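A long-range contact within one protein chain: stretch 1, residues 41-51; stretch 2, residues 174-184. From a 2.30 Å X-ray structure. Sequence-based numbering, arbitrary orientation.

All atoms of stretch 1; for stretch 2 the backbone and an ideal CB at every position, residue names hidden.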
# COMPACT_ATOMS: atom_id res chain seq x y z
N ASP A 41 -3.64 -9.26 22.04
CA ASP A 41 -3.38 -10.47 21.25
C ASP A 41 -4.30 -10.49 20.03
O ASP A 41 -3.90 -10.94 18.97
CB ASP A 41 -3.58 -11.77 22.06
CG ASP A 41 -2.51 -12.00 23.10
OD1 ASP A 41 -2.75 -12.81 24.00
OD2 ASP A 41 -1.42 -11.39 23.03
N LEU A 42 -5.55 -10.03 20.20
CA LEU A 42 -6.51 -9.93 19.09
C LEU A 42 -5.98 -8.97 18.03
O LEU A 42 -5.86 -9.32 16.86
CB LEU A 42 -7.91 -9.49 19.58
CG LEU A 42 -8.95 -9.22 18.46
CD1 LEU A 42 -9.19 -10.45 17.57
CD2 LEU A 42 -10.28 -8.68 18.99
N TYR A 43 -5.64 -7.76 18.47
CA TYR A 43 -5.04 -6.72 17.64
C TYR A 43 -3.84 -7.26 16.88
O TYR A 43 -3.77 -7.18 15.65
CB TYR A 43 -4.63 -5.53 18.51
CG TYR A 43 -4.07 -4.37 17.74
CD1 TYR A 43 -4.89 -3.32 17.31
CD2 TYR A 43 -2.70 -4.31 17.42
CE1 TYR A 43 -4.37 -2.25 16.60
CE2 TYR A 43 -2.18 -3.25 16.71
CZ TYR A 43 -3.02 -2.22 16.29
OH TYR A 43 -2.49 -1.16 15.58
N ASP A 44 -2.89 -7.83 17.61
CA ASP A 44 -1.69 -8.36 16.98
C ASP A 44 -1.99 -9.48 15.98
O ASP A 44 -1.43 -9.50 14.89
CB ASP A 44 -0.69 -8.83 18.04
CG ASP A 44 -0.02 -7.68 18.75
OD1 ASP A 44 0.08 -6.58 18.18
OD2 ASP A 44 0.43 -7.89 19.91
N VAL A 45 -2.89 -10.39 16.33
CA VAL A 45 -3.22 -11.51 15.44
C VAL A 45 -3.82 -11.01 14.11
O VAL A 45 -3.50 -11.53 13.04
CB VAL A 45 -4.14 -12.57 16.15
CG1 VAL A 45 -4.80 -13.52 15.15
CG2 VAL A 45 -3.34 -13.36 17.14
N VAL A 46 -4.68 -10.00 14.19
CA VAL A 46 -5.34 -9.47 13.00
C VAL A 46 -4.30 -8.82 12.06
O VAL A 46 -4.29 -9.10 10.85
CB VAL A 46 -6.51 -8.50 13.35
CG1 VAL A 46 -6.99 -7.76 12.11
CG2 VAL A 46 -7.66 -9.28 13.96
N LEU A 47 -3.43 -7.99 12.62
CA LEU A 47 -2.30 -7.46 11.88
C LEU A 47 -1.41 -8.57 11.34
O LEU A 47 -1.25 -8.69 10.12
CB LEU A 47 -1.50 -6.46 12.72
CG LEU A 47 -1.90 -4.99 12.53
CD1 LEU A 47 -3.29 -4.71 13.07
CD2 LEU A 47 -0.87 -4.03 13.14
N PHE A 48 -0.86 -9.39 12.24
CA PHE A 48 0.10 -10.43 11.88
C PHE A 48 -0.35 -11.38 10.76
O PHE A 48 0.44 -11.73 9.89
CB PHE A 48 0.56 -11.23 13.11
CG PHE A 48 1.35 -10.41 14.12
CD1 PHE A 48 1.62 -9.07 13.90
CD2 PHE A 48 1.84 -11.01 15.27
CE1 PHE A 48 2.34 -8.32 14.83
CE2 PHE A 48 2.57 -10.29 16.19
CZ PHE A 48 2.81 -8.94 15.99
N ILE A 49 -1.62 -11.80 10.77
CA ILE A 49 -2.10 -12.72 9.73
C ILE A 49 -2.09 -12.08 8.33
O ILE A 49 -1.99 -12.80 7.32
CB ILE A 49 -3.49 -13.33 10.09
CG1 ILE A 49 -3.81 -14.53 9.19
CG2 ILE A 49 -4.59 -12.27 10.03
CD1 ILE A 49 -4.94 -15.43 9.71
N THR A 50 -2.16 -10.75 8.27
CA THR A 50 -2.11 -10.02 7.00
C THR A 50 -0.69 -9.69 6.55
O THR A 50 -0.51 -8.97 5.57
CB THR A 50 -2.93 -8.71 7.04
OG1 THR A 50 -2.44 -7.86 8.08
CG2 THR A 50 -4.40 -9.00 7.29
N GLY A 51 0.31 -10.20 7.28
CA GLY A 51 1.71 -9.87 7.01
C GLY A 51 2.13 -8.46 7.40
O GLY A 51 3.11 -7.95 6.87
N UNK A 174 -10.81 -11.40 2.91
CA UNK A 174 -11.08 -12.48 3.84
C UNK A 174 -11.11 -11.97 5.29
O UNK A 174 -12.03 -12.28 6.05
CB UNK A 174 -10.03 -13.58 3.68
N UNK A 175 -10.13 -11.14 5.65
CA UNK A 175 -10.07 -10.58 7.00
C UNK A 175 -11.28 -9.71 7.40
O UNK A 175 -11.77 -9.85 8.52
CB UNK A 175 -8.79 -9.74 7.13
N UNK A 176 -11.72 -8.83 6.49
CA UNK A 176 -12.95 -8.03 6.68
C UNK A 176 -14.12 -8.97 6.96
O UNK A 176 -14.87 -8.78 7.92
CB UNK A 176 -13.24 -7.16 5.45
N UNK A 177 -14.25 -10.01 6.14
CA UNK A 177 -15.35 -10.96 6.21
C UNK A 177 -15.29 -11.81 7.48
O UNK A 177 -16.33 -12.15 8.06
CB UNK A 177 -15.34 -11.86 4.98
N UNK A 178 -14.07 -12.16 7.91
CA UNK A 178 -13.85 -12.99 9.09
C UNK A 178 -14.13 -12.21 10.37
O UNK A 178 -14.69 -12.76 11.33
CB UNK A 178 -12.42 -13.53 9.10
N UNK A 179 -13.75 -10.94 10.38
CA UNK A 179 -14.06 -10.05 11.50
C UNK A 179 -15.56 -9.82 11.61
O UNK A 179 -16.11 -9.79 12.72
CB UNK A 179 -13.33 -8.71 11.34
N UNK A 180 -16.22 -9.64 10.46
CA UNK A 180 -17.67 -9.51 10.42
C UNK A 180 -18.38 -10.78 10.94
O UNK A 180 -19.32 -10.69 11.73
CB UNK A 180 -18.12 -9.21 8.99
N UNK A 181 -17.91 -11.94 10.50
CA UNK A 181 -18.46 -13.23 10.91
C UNK A 181 -18.29 -13.49 12.42
O UNK A 181 -19.25 -13.89 13.09
CB UNK A 181 -17.79 -14.35 10.11
N UNK A 182 -17.09 -13.21 12.93
CA UNK A 182 -16.73 -13.46 14.32
C UNK A 182 -17.55 -12.65 15.31
O UNK A 182 -17.95 -13.16 16.36
CB UNK A 182 -15.24 -13.16 14.53
N UNK A 183 -17.77 -11.39 14.97
CA UNK A 183 -18.33 -10.43 15.93
C UNK A 183 -19.69 -9.88 15.54
O UNK A 183 -20.09 -8.82 16.02
CB UNK A 183 -17.36 -9.26 16.11
N UNK A 184 -20.40 -10.61 14.68
CA UNK A 184 -21.80 -10.31 14.34
C UNK A 184 -21.96 -8.88 13.83
O UNK A 184 -22.74 -8.09 14.37
CB UNK A 184 -22.70 -10.53 15.56

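The two helices run roughly antiparallel, at 152°, and their axes come no closer than 11.5 Å, so side chains, not backbone contacts, fill the space. Position 174 lies in helical conformation with nothing of stretch 1 within 5.5 Å of its ideal CB. The partner therefore leaves the choice open; the residue is Ile174, which makes no contact across the pair.

Position 175 is the most constrained. The CA of 175 lies 7.7 Å from the CA of Val46, the closest CA pair, and its CA-to-CB bond points toward stretch 1, with the ideal CB of 175 at 4.5 Å from Thr50 CG2. Around it stand methyl groups of Val46, Ile49 and Thr50, and no polar partner is needed, since Thr50 OG1 already donates to Leu47 O at 2.5 Å. A long, flexible apolar chain such as methionine would suit; leucine could cover part of the surface. The residue is Met175. With all three chi angles in m, its chain folds along the partner helix: Met175 CG lies 3.6 Å from Thr50 CG2, Met175 SD 3.5 Å from Ile49 CG2 and Met175 CE 3.8 Å from Val46 CG1. It has the largest covered area of either stretch.

Positions 176, 177 and 178 turn out of reach of stretch 1, which sets no demand on them beyond compatibility with a helix. They are Arg176, Asp177 and Ala178. The first two form a salt bridge of their own, Arg176 NH1 to Asp177 OD1 at 2.8 Å, with the oxygen well out of the guanidinium plane.

One turn on from 175, position 179 again points toward stretch 1, but its ideal CB has no neighbour there within 5.5 Å. The Val46 side chain offers an apolar surface that a medium or long aliphatic residue, such as leucine, isoleucine or methionine, could reach. Ile179 extends with chi1 in m and chi2 in t, bringing CD1 to 4.0 Å from Val46 CG1.

Positions 180, 181 and 182 are again helical and out of reach, and many residues would serve; Ala180, Arg181 and Ala182 occupy them.

At 183 the backbone leaves helical phi/psi (-117/22), yet CA-to-CB still points toward stretch 1. The gap to Leu42 is wide, favouring a large apolar or aromatic side chain. Phe183 spans it, its CZ 4.0 Å from Leu42 CD2, which approaches the ring obliquely.

Position 184 has positive phi (56°), a conformation often taken by glycine or asparagine, and stretch 1 is out of reach. Arg184 is found there. Apolar packing alone joins the stretches; no hydrogen bond crosses between them.

Stretch 2 (174-184) IMRDAIARAFR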
# COMPACT_ATOMS: atom_id res chain seq x y z
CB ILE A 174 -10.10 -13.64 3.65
CG1 ILE A 174 -10.44 -14.37 2.35
CG2 ILE A 174 -10.10 -14.58 4.87
CD1 ILE A 174 -9.35 -15.32 1.87
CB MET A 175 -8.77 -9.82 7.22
CG MET A 175 -7.57 -10.73 7.39
SD MET A 175 -7.78 -11.96 8.70
CE MET A 175 -8.00 -10.86 10.12
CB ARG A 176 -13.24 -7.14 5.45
CG ARG A 176 -14.74 -6.78 5.25
CD ARG A 176 -15.10 -6.24 3.85
NE ARG A 176 -14.46 -6.98 2.76
CZ ARG A 176 -15.08 -7.77 1.88
NH1 ARG A 176 -16.40 -7.94 1.93
NH2 ARG A 176 -14.38 -8.39 0.93
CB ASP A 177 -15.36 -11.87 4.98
CG ASP A 177 -15.81 -11.15 3.70
OD1 ASP A 177 -16.28 -10.00 3.78
OD2 ASP A 177 -15.69 -11.75 2.61
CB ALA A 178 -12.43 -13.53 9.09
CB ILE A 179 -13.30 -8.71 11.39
CG1 ILE A 179 -11.81 -8.92 11.69
CG2 ILE A 179 -13.90 -7.65 12.35
CD1 ILE A 179 -10.90 -7.81 11.14
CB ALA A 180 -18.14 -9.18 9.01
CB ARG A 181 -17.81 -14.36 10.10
CG ARG A 181 -18.43 -15.74 10.32
CD ARG A 181 -17.79 -16.77 9.42
NE ARG A 181 -18.36 -18.10 9.61
CZ ARG A 181 -19.39 -18.58 8.92
NH1 ARG A 181 -19.99 -17.83 7.99
NH2 ARG A 181 -19.84 -19.81 9.16
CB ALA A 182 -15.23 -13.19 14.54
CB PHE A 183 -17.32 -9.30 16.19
CG PHE A 183 -15.98 -9.79 16.68
CD1 PHE A 183 -15.88 -10.46 17.91
CD2 PHE A 183 -14.83 -9.58 15.93
CE1 PHE A 183 -14.64 -10.91 18.37
CE2 PHE A 183 -13.60 -10.04 16.39
CZ PHE A 183 -13.50 -10.70 17.61
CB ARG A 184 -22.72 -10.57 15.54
CG ARG A 184 -23.60 -11.81 15.44
CD ARG A 184 -22.83 -13.10 15.16
NE ARG A 184 -23.56 -13.99 14.26
CZ ARG A 184 -23.32 -15.29 14.10
NH1 ARG A 184 -22.37 -15.90 14.78
NH2 ARG A 184 -24.06 -15.99 13.25
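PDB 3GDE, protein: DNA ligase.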